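Local coordinates for protein potential RNA-dependent RNA polymerase (Human picobirnavirus, PDB 5I62) that catalyses RNA-templated RNA synthesis as the viral polymerase, probably serving both transcription and genome replication, at residues A[114-126]-A[279-293]. Sequence-based numbering, arbitrary orientation.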
ATOM      1  N   ALA A 114     -19.918  -0.254 -12.435  1.00 17.37           N
ATOM      2  CA  ALA A 114     -18.487   0.036 -12.414  1.00 18.86           C
ATOM      3  C   ALA A 114     -17.961   0.297 -13.821  1.00 19.90           C
ATOM      4  O   ALA A 114     -17.195   1.245 -14.046  1.00 21.59           O
ATOM      5  CB  ALA A 114     -17.732  -1.107 -11.746  1.00 20.58           C
ATOM      6  N   LYS A 115     -18.363  -0.543 -14.784  1.00 19.67           N
ATOM      7  CA  LYS A 115     -17.939  -0.371 -16.173  1.00 22.29           C
ATOM      8  C   LYS A 115     -18.401   0.969 -16.726  1.00 23.17           C
ATOM      9  O   LYS A 115     -17.703   1.595 -17.532  1.00 19.97           O
ATOM     10  CB  LYS A 115     -18.487  -1.504 -17.042  1.00 20.78           C
ATOM     11  CG  LYS A 115     -17.902  -2.894 -16.765  1.00 23.39           C
ATOM     12  CD  LYS A 115     -18.493  -3.925 -17.736  1.00 25.49           C
ATOM     13  CE  LYS A 115     -18.138  -5.357 -17.312  1.00 29.99           C
ATOM     14  NZ  LYS A 115     -18.704  -6.422 -18.219  1.00 28.59           N
ATOM     15  N   SER A 116     -19.595   1.410 -16.324  1.00 22.92           N
ATOM     16  CA  SER A 116     -20.149   2.644 -16.863  1.00 23.91           C
ATOM     17  C   SER A 116     -19.301   3.849 -16.501  1.00 23.70           C
ATOM     18  O   SER A 116     -19.296   4.838 -17.238  1.00 25.02           O
ATOM     19  CB  SER A 116     -21.577   2.839 -16.362  1.00 26.92           C
ATOM     20  OG  SER A 116     -22.385   1.802 -16.869  1.00 37.12           O
ATOM     21  N   GLU A 117     -18.580   3.796 -15.376  1.00 25.31           N
ATOM     22  CA  GLU A 117     -17.753   4.940 -15.009  1.00 24.78           C
ATOM     23  C   GLU A 117     -16.632   5.200 -16.006  1.00 23.83           C
ATOM     24  O   GLU A 117     -16.102   6.307 -16.031  1.00 24.19           O
ATOM     25  CB  GLU A 117     -17.162   4.775 -13.616  1.00 26.53           C
ATOM     26  CG  GLU A 117     -18.192   4.707 -12.517  1.00 27.75           C
ATOM     27  CD  GLU A 117     -17.557   4.793 -11.141  1.00 34.38           C
ATOM     28  OE1 GLU A 117     -17.440   3.739 -10.470  1.00 26.44           O
ATOM     29  OE2 GLU A 117     -17.155   5.913 -10.736  1.00 35.17           O
ATOM     30  N   TRP A 118     -16.246   4.217 -16.820  1.00 25.04           N
ATOM     31  CA  TRP A 118     -15.225   4.448 -17.836  1.00 27.81           C
ATOM     32  C   TRP A 118     -15.757   4.290 -19.262  1.00 28.78           C
ATOM     33  O   TRP A 118     -14.993   3.979 -20.179  1.00 33.82           O
ATOM     34  CB  TRP A 118     -13.991   3.575 -17.584  1.00 29.63           C
ATOM     35  CG  TRP A 118     -14.198   2.100 -17.391  1.00 29.85           C
ATOM     36  CD1 TRP A 118     -14.553   1.178 -18.344  1.00 31.65           C
ATOM     37  CD2 TRP A 118     -14.007   1.362 -16.176  1.00 23.60           C
ATOM     38  NE1 TRP A 118     -14.606  -0.084 -17.792  1.00 28.00           N
ATOM     39  CE2 TRP A 118     -14.273  -0.001 -16.466  1.00 25.87           C
ATOM     40  CE3 TRP A 118     -13.649   1.719 -14.873  1.00 23.84           C
ATOM     41  CZ2 TRP A 118     -14.188  -0.998 -15.501  1.00 23.38           C
ATOM     42  CZ3 TRP A 118     -13.557   0.727 -13.918  1.00 21.88           C
ATOM     43  CH2 TRP A 118     -13.827  -0.614 -14.231  1.00 23.32           C
ATOM     44  N   LYS A 119     -17.053   4.515 -19.462  1.00 29.90           N
ATOM     45  CA  LYS A 119     -17.611   4.646 -20.799  1.00 33.80           C
ATOM     46  C   LYS A 119     -16.821   5.662 -21.615  1.00 34.10           C
ATOM     47  O   LYS A 119     -16.524   6.757 -21.141  1.00 33.48           O
ATOM     48  CB  LYS A 119     -19.065   5.097 -20.706  1.00 35.76           C
ATOM     49  CG  LYS A 119     -19.826   4.983 -22.000  1.00 42.91           C
ATOM     50  CD  LYS A 119     -20.435   3.593 -22.102  1.00 53.36           C
ATOM     51  CE  LYS A 119     -21.478   3.393 -20.999  1.00 56.28           C
ATOM     52  NZ  LYS A 119     -21.956   1.975 -20.882  1.00 54.33           N
ATOM     53  N   GLY A 120     -16.496   5.298 -22.851  1.00 37.52           N
ATOM     54  CA  GLY A 120     -15.809   6.202 -23.744  1.00 41.04           C
ATOM     55  C   GLY A 120     -14.315   6.304 -23.537  1.00 41.46           C
ATOM     56  O   GLY A 120     -13.636   6.923 -24.370  1.00 41.18           O
ATOM     57  N   VAL A 121     -13.783   5.731 -22.454  1.00 38.47           N
ATOM     58  CA  VAL A 121     -12.340   5.694 -22.251  1.00 38.38           C
ATOM     59  C   VAL A 121     -11.653   4.960 -23.402  1.00 37.53           C
ATOM     60  O   VAL A 121     -12.208   4.036 -24.010  1.00 36.73           O
ATOM     61  CB  VAL A 121     -12.024   5.036 -20.897  1.00 36.45           C
ATOM     62  CG1 VAL A 121     -10.531   4.872 -20.675  1.00 33.23           C
ATOM     63  CG2 VAL A 121     -12.608   5.877 -19.788  1.00 42.44           C
ATOM     64  N   SER A 122     -10.437   5.398 -23.715  1.00 34.10           N
ATOM     65  CA  SER A 122      -9.611   4.693 -24.680  1.00 36.39           C
ATOM     66  C   SER A 122      -9.271   3.313 -24.124  1.00 35.53           C
ATOM     67  O   SER A 122      -8.636   3.201 -23.067  1.00 32.54           O
ATOM     68  CB  SER A 122      -8.347   5.497 -24.971  1.00 33.25           C
ATOM     69  OG  SER A 122      -8.670   6.733 -25.593  1.00 38.42           O
ATOM     70  N   ARG A 123      -9.712   2.265 -24.818  1.00 29.86           N
ATOM     71  CA  ARG A 123      -9.434   0.908 -24.371  1.00 30.02           C
ATOM     72  C   ARG A 123      -7.931   0.673 -24.277  1.00 29.29           C
ATOM     73  O   ARG A 123      -7.140   1.218 -25.049  1.00 28.45           O
ATOM     74  CB  ARG A 123     -10.062  -0.114 -25.314  1.00 25.62           C
ATOM     75  CG  ARG A 123     -11.564   0.025 -25.461  1.00 33.57           C
ATOM     76  CD  ARG A 123     -12.277  -0.405 -24.189  1.00 32.27           C
ATOM     77  NE  ARG A 123     -12.932   0.715 -23.518  1.00 34.71           N
ATOM     78  CZ  ARG A 123     -13.800   0.571 -22.520  1.00 36.85           C
ATOM     79  NH1 ARG A 123     -14.103  -0.646 -22.084  1.00 29.62           N
ATOM     80  NH2 ARG A 123     -14.361   1.637 -21.960  1.00 39.69           N
ATOM     81  N   LEU A 124      -7.540  -0.153 -23.314  1.00 25.75           N
ATOM     82  CA  LEU A 124      -6.136  -0.346 -23.014  1.00 27.86           C
ATOM     83  C   LEU A 124      -5.533  -1.351 -23.980  1.00 26.32           C
ATOM     84  O   LEU A 124      -6.173  -2.329 -24.370  1.00 27.04           O
ATOM     85  CB  LEU A 124      -5.952  -0.835 -21.585  1.00 22.61           C
ATOM     86  CG  LEU A 124      -6.662  -0.049 -20.486  1.00 31.05           C
ATOM     87  CD1 LEU A 124      -6.345  -0.686 -19.148  1.00 27.76           C
ATOM     88  CD2 LEU A 124      -6.233   1.417 -20.509  1.00 28.53           C
ATOM     89  N   ARG A 125      -4.294  -1.111 -24.364  1.00 24.91           N
ATOM     90  CA  ARG A 125      -3.533  -2.109 -25.087  1.00 24.36           C
ATOM     91  C   ARG A 125      -2.286  -2.416 -24.280  1.00 20.35           C
ATOM     92  O   ARG A 125      -1.785  -1.564 -23.534  1.00 23.53           O
ATOM     93  CB  ARG A 125      -3.165  -1.625 -26.475  1.00 33.38           C
ATOM     94  CG  ARG A 125      -4.118  -0.578 -27.001  1.00 37.04           C
ATOM     95  CD  ARG A 125      -4.097  -0.546 -28.485  1.00 45.04           C
ATOM     96  NE  ARG A 125      -5.069   0.424 -28.994  1.00 46.17           N
ATOM     97  CZ  ARG A 125      -6.049   0.118 -29.854  1.00 50.47           C
ATOM     98  NH1 ARG A 125      -6.212  -1.126 -30.335  1.00 48.80           N
ATOM     99  NH2 ARG A 125      -6.896   1.065 -30.252  1.00 51.85           N
ATOM    100  N   LEU A 126      -1.807  -3.646 -24.415  1.00 23.16           N
ATOM    101  CA  LEU A 126      -0.601  -4.048 -23.712  1.00 22.19           C
ATOM    102  C   LEU A 126       0.578  -3.226 -24.202  1.00 25.15           C
ATOM    103  O   LEU A 126       0.768  -3.052 -25.406  1.00 27.76           O
ATOM    104  CB  LEU A 126      -0.321  -5.530 -23.933  1.00 25.16           C
ATOM    105  CG  LEU A 126      -0.893  -6.502 -22.904  1.00 21.50           C
ATOM    106  CD1 LEU A 126      -2.407  -6.589 -23.070  1.00 25.26           C
ATOM    107  CD2 LEU A 126      -0.233  -7.871 -23.079  1.00 23.16           C
ATOM    108  N   GLU A 279     -13.232  -9.681 -15.221  1.00 18.04           N
ATOM    109  CA  GLU A 279     -14.286  -9.161 -16.086  1.00 19.77           C
ATOM    110  C   GLU A 279     -14.101  -7.671 -16.358  1.00 19.24           C
ATOM    111  O   GLU A 279     -14.296  -7.208 -17.487  1.00 18.46           O
ATOM    112  CB  GLU A 279     -15.666  -9.427 -15.469  1.00 24.06           C
ATOM    113  CG  GLU A 279     -16.780  -9.065 -16.430  1.00 30.89           C
ATOM    114  CD  GLU A 279     -18.175  -9.422 -15.927  1.00 37.78           C
ATOM    115  OE1 GLU A 279     -18.300 -10.265 -15.014  1.00 39.16           O
ATOM    116  OE2 GLU A 279     -19.155  -8.857 -16.464  1.00 39.47           O
ATOM    117  N   LEU A 280     -13.757  -6.898 -15.325  1.00 17.02           N
ATOM    118  CA  LEU A 280     -13.515  -5.471 -15.520  1.00 16.71           C
ATOM    119  C   LEU A 280     -12.325  -5.236 -16.441  1.00 18.77           C
ATOM    120  O   LEU A 280     -12.357  -4.356 -17.313  1.00 18.66           O
ATOM    121  CB  LEU A 280     -13.284  -4.795 -14.175  1.00 16.92           C
ATOM    122  CG  LEU A 280     -14.463  -4.879 -13.208  1.00 20.77           C
ATOM    123  CD1 LEU A 280     -14.056  -4.295 -11.856  1.00 18.04           C
ATOM    124  CD2 LEU A 280     -15.659  -4.139 -13.787  1.00 17.49           C
ATOM    125  N   LEU A 281     -11.241  -5.992 -16.227  1.00 17.56           N
ATOM    126  CA  LEU A 281     -10.066  -5.864 -17.085  1.00 19.87           C
ATOM    127  C   LEU A 281     -10.392  -6.238 -18.528  1.00 19.98           C
ATOM    128  O   LEU A 281      -9.923  -5.585 -19.468  1.00 20.02           O
ATOM    129  CB  LEU A 281      -8.931  -6.743 -16.554  1.00 17.55           C
ATOM    130  CG  LEU A 281      -8.333  -6.215 -15.259  1.00 19.91           C
ATOM    131  CD1 LEU A 281      -7.277  -7.196 -14.745  1.00 19.74           C
ATOM    132  CD2 LEU A 281      -7.725  -4.860 -15.532  1.00 17.98           C
ATOM    133  N   ALA A 282     -11.198  -7.284 -18.724  1.00 16.90           N
ATOM    134  CA  ALA A 282     -11.557  -7.671 -20.085  1.00 20.89           C
ATOM    135  C   ALA A 282     -12.365  -6.572 -20.769  1.00 22.10           C
ATOM    136  O   ALA A 282     -12.236  -6.356 -21.982  1.00 21.71           O
ATOM    137  CB  ALA A 282     -12.318  -8.996 -20.076  1.00 23.66           C
ATOM    138  N   ASP A 283     -13.196  -5.855 -20.006  1.00 20.17           N
ATOM    139  CA  ASP A 283     -13.914  -4.708 -20.558  1.00 21.93           C
ATOM    140  C   ASP A 283     -12.953  -3.598 -20.968  1.00 23.81           C
ATOM    141  O   ASP A 283     -13.094  -3.000 -22.041  1.00 24.06           O
ATOM    142  CB  ASP A 283     -14.925  -4.176 -19.535  1.00 22.34           C
ATOM    143  CG  ASP A 283     -15.844  -3.113 -20.126  1.00 27.30           C
ATOM    144  OD1 ASP A 283     -16.726  -3.476 -20.923  1.00 29.14           O
ATOM    145  OD2 ASP A 283     -15.666  -1.915 -19.820  1.00 26.11           O
ATOM    146  N   LEU A 284     -11.973  -3.302 -20.112  1.00 19.70           N
ATOM    147  CA  LEU A 284     -11.047  -2.198 -20.356  1.00 22.74           C
ATOM    148  C   LEU A 284     -10.077  -2.491 -21.497  1.00 20.77           C
ATOM    149  O   LEU A 284      -9.597  -1.562 -22.157  1.00 19.44           O
ATOM    150  CB  LEU A 284     -10.262  -1.891 -19.081  1.00 19.31           C
ATOM    151  CG  LEU A 284     -11.041  -1.218 -17.940  1.00 23.40           C
ATOM    152  CD1 LEU A 284     -10.276  -1.305 -16.616  1.00 21.51           C
ATOM    153  CD2 LEU A 284     -11.276   0.227 -18.284  1.00 23.54           C
ATOM    154  N   LEU A 285      -9.761  -3.756 -21.726  1.00 18.64           N
ATOM    155  CA  LEU A 285      -8.700  -4.120 -22.655  1.00 22.15           C
ATOM    156  C   LEU A 285      -9.263  -4.398 -24.046  1.00 26.69           C
ATOM    157  O   LEU A 285     -10.444  -4.688 -24.218  1.00 22.95           O
ATOM    158  CB  LEU A 285      -7.947  -5.346 -22.154  1.00 18.51           C
ATOM    159  CG  LEU A 285      -6.956  -5.140 -21.009  1.00 22.07           C
ATOM    160  CD1 LEU A 285      -6.751  -6.465 -20.286  1.00 23.01           C
ATOM    161  CD2 LEU A 285      -5.629  -4.618 -21.553  1.00 20.34           C
ATOM    162  N   THR A 286      -8.383  -4.341 -25.042  1.00 28.05           N
ATOM    163  CA  THR A 286      -8.736  -4.716 -26.399  1.00 27.28           C
ATOM    164  C   THR A 286      -7.533  -5.378 -27.058  1.00 28.07           C
ATOM    165  O   THR A 286      -6.390  -5.038 -26.760  1.00 24.72           O
ATOM    166  CB  THR A 286      -9.204  -3.489 -27.201  1.00 29.32           C
ATOM    167  OG1 THR A 286      -9.628  -3.899 -28.501  1.00 33.10           O
ATOM    168  CG2 THR A 286      -8.075  -2.472 -27.331  1.00 33.46           C
ATOM    169  N   GLY A 287      -7.800  -6.355 -27.914  1.00 32.28           N
ATOM    170  CA  GLY A 287      -6.769  -7.009 -28.696  1.00 34.94           C
ATOM    171  C   GLY A 287      -6.592  -8.476 -28.319  1.00 36.56           C
ATOM    172  O   GLY A 287      -6.926  -8.914 -27.213  1.00 35.53           O
ATOM    173  N   GLN A 288      -6.038  -9.243 -29.269  1.00 39.60           N
ATOM    174  CA  GLN A 288      -5.780 -10.661 -29.023  1.00 40.95           C
ATOM    175  C   GLN A 288      -4.705 -10.857 -27.963  1.00 36.42           C
ATOM    176  O   GLN A 288      -4.770 -11.810 -27.175  1.00 34.80           O
ATOM    177  CB  GLN A 288      -5.365 -11.365 -30.318  1.00 43.93           C
ATOM    178  CG  GLN A 288      -5.214 -12.883 -30.176  1.00 44.13           C
ATOM    179  CD  GLN A 288      -6.500 -13.557 -29.733  1.00 47.98           C
ATOM    180  OE1 GLN A 288      -7.590 -13.216 -30.204  1.00 52.30           O
ATOM    181  NE2 GLN A 288      -6.383 -14.518 -28.819  1.00 47.17           N
ATOM    182  N   GLU A 289      -3.689  -9.987 -27.952  1.00 32.56           N
ATOM    183  CA  GLU A 289      -2.672 -10.055 -26.911  1.00 33.06           C
ATOM    184  C   GLU A 289      -3.302  -9.914 -25.534  1.00 29.91           C
ATOM    185  O   GLU A 289      -2.823 -10.507 -24.560  1.00 26.80           O
ATOM    186  CB  GLU A 289      -1.612  -8.970 -27.110  1.00 39.39           C
ATOM    187  CG  GLU A 289      -1.033  -8.861 -28.512  1.00 47.61           C
ATOM    188  CD  GLU A 289      -1.914  -8.032 -29.456  1.00 55.61           C
ATOM    189  OE1 GLU A 289      -1.343  -7.371 -30.355  1.00 59.54           O
ATOM    190  OE2 GLU A 289      -3.167  -8.042 -29.308  1.00 56.17           O
ATOM    191  N   ALA A 290      -4.372  -9.120 -25.437  1.00 26.24           N
ATOM    192  CA  ALA A 290      -5.074  -8.969 -24.167  1.00 27.85           C
ATOM    193  C   ALA A 290      -5.816 -10.246 -23.785  1.00 26.68           C
ATOM    194  O   ALA A 290      -5.793 -10.651 -22.618  1.00 21.94           O
ATOM    195  CB  ALA A 290      -6.029  -7.784 -24.231  1.00 23.91           C
ATOM    196  N   VAL A 291      -6.478 -10.891 -24.752  1.00 27.80           N
ATOM    197  CA  VAL A 291      -7.144 -12.168 -24.488  1.00 29.37           C
ATOM    198  C   VAL A 291      -6.161 -13.165 -23.892  1.00 30.78           C
ATOM    199  O   VAL A 291      -6.473 -13.867 -22.917  1.00 29.52           O
ATOM    200  CB  VAL A 291      -7.788 -12.726 -25.776  1.00 36.19           C
ATOM    201  CG1 VAL A 291      -8.451 -14.078 -25.503  1.00 36.88           C
ATOM    202  CG2 VAL A 291      -8.789 -11.744 -26.364  1.00 33.20           C
ATOM    203  N   ASP A 292      -4.948 -13.225 -24.450  1.00 26.81           N
ATOM    204  CA  ASP A 292      -3.939 -14.159 -23.962  1.00 29.84           C
ATOM    205  C   ASP A 292      -3.460 -13.795 -22.565  1.00 24.92           C
ATOM    206  O   ASP A 292      -3.274 -14.676 -21.721  1.00 27.63           O
ATOM    207  CB  ASP A 292      -2.758 -14.193 -24.915  1.00 34.16           C
ATOM    208  CG  ASP A 292      -2.965 -15.165 -26.041  1.00 46.14           C
ATOM    209  OD1 ASP A 292      -3.600 -16.214 -25.798  1.00 54.82           O
ATOM    210  OD2 ASP A 292      -2.531 -14.871 -27.173  1.00 47.83           O
ATOM    211  N   TRP A 293      -3.204 -12.507 -22.336  1.00 23.34           N
ATOM    212  CA  TRP A 293      -2.807 -12.021 -21.022  1.00 20.09           C
ATOM    213  C   TRP A 293      -3.822 -12.409 -19.947  1.00 20.94           C
ATOM    214  O   TRP A 293      -3.443 -12.811 -18.841  1.00 19.87           O
ATOM    215  CB  TRP A 293      -2.633 -10.505 -21.081  1.00 17.63           C
ATOM    216  CG  TRP A 293      -2.102  -9.888 -19.825  1.00 18.58           C
ATOM    217  CD1 TRP A 293      -0.788  -9.615 -19.533  1.00 16.42           C
ATOM    218  CD2 TRP A 293      -2.865  -9.458 -18.689  1.00 17.10           C
ATOM    219  NE1 TRP A 293      -0.693  -9.043 -18.291  1.00 15.21           N
ATOM    220  CE2 TRP A 293      -1.950  -8.938 -17.745  1.00 16.80           C
ATOM    221  CE3 TRP A 293      -4.236  -9.457 -18.380  1.00 19.79           C
ATOM    222  CZ2 TRP A 293      -2.358  -8.418 -16.513  1.00 14.63           C
ATOM    223  CZ3 TRP A 293      -4.641  -8.949 -17.150  1.00 18.48           C
ATOM    224  CH2 TRP A 293      -3.701  -8.432 -16.235  1.00 16.50           C
TER
HETATM  225  O   HOH W   1     -16.025  -7.870 -19.605  1.00 31.35           O
HETATM  226  O   HOH W   2     -17.705  -5.819 -20.867  1.00 38.27           O
HETATM  227  O   HOH W   3     -16.940   0.530 -20.188  1.00 41.22           O
HETATM  228  O   HOH W   4      -3.248  -5.529 -26.388  1.00 39.68           O
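The indole of Trp118 is sandwiched between its own chain and the helix ending at Leu284. Leu284 CD2 sits over one face, 3.3 Å from the centroid of the five-membered ring in a CH-pi contact, while Ala114 O and Lys115 CA lie against the opposite face. At the ring edge, Trp118 NE1 donates in the ring plane to Asp283 OD2 (2.9 Å), which accepts on its anti lone pair. Trp118 CG stands between the backbone N and the carbonyl carbon (chi1 52°), which folds the ring back against the backbone of Ala114 and Lys115.

Arg123 NH1 reaches the same OD2 from above the carboxylate plane (3.0 Å, a salt bridge), the two flat groups standing almost perpendicular, and also bonds Asp283 O at 2.6 Å. Bends at chi2 and chi3 curl this arginine back to Asp283, whose short acid serves both donors. Lys115 lays its methylenes across Asp283 and Leu280 before NZ pairs with Glu279 OE2 (3.0 Å); a water links NZ to Asp283 OD1.

Farther along, Leu124 and Leu285 form a single beta bridge: Leu124 N bonds Leu284 O (2.7 Å) and Thr286 N bonds Leu124 O (3.1 Å). Leu126 CD1 packs on Ala290, whose small side chain admits it closely, and Leu126 CD2 meets Trp293 CD1.

The loop following helix 108-116 thus lines the end of helix 271-284 and the start of helix 288-296 within the polymerase fold. Helix 327-345 packs on Ala114, Trp118 and Leu280, and helix 208-228 on Leu124 and Trp293, whose NE1 bonds Arg213 O.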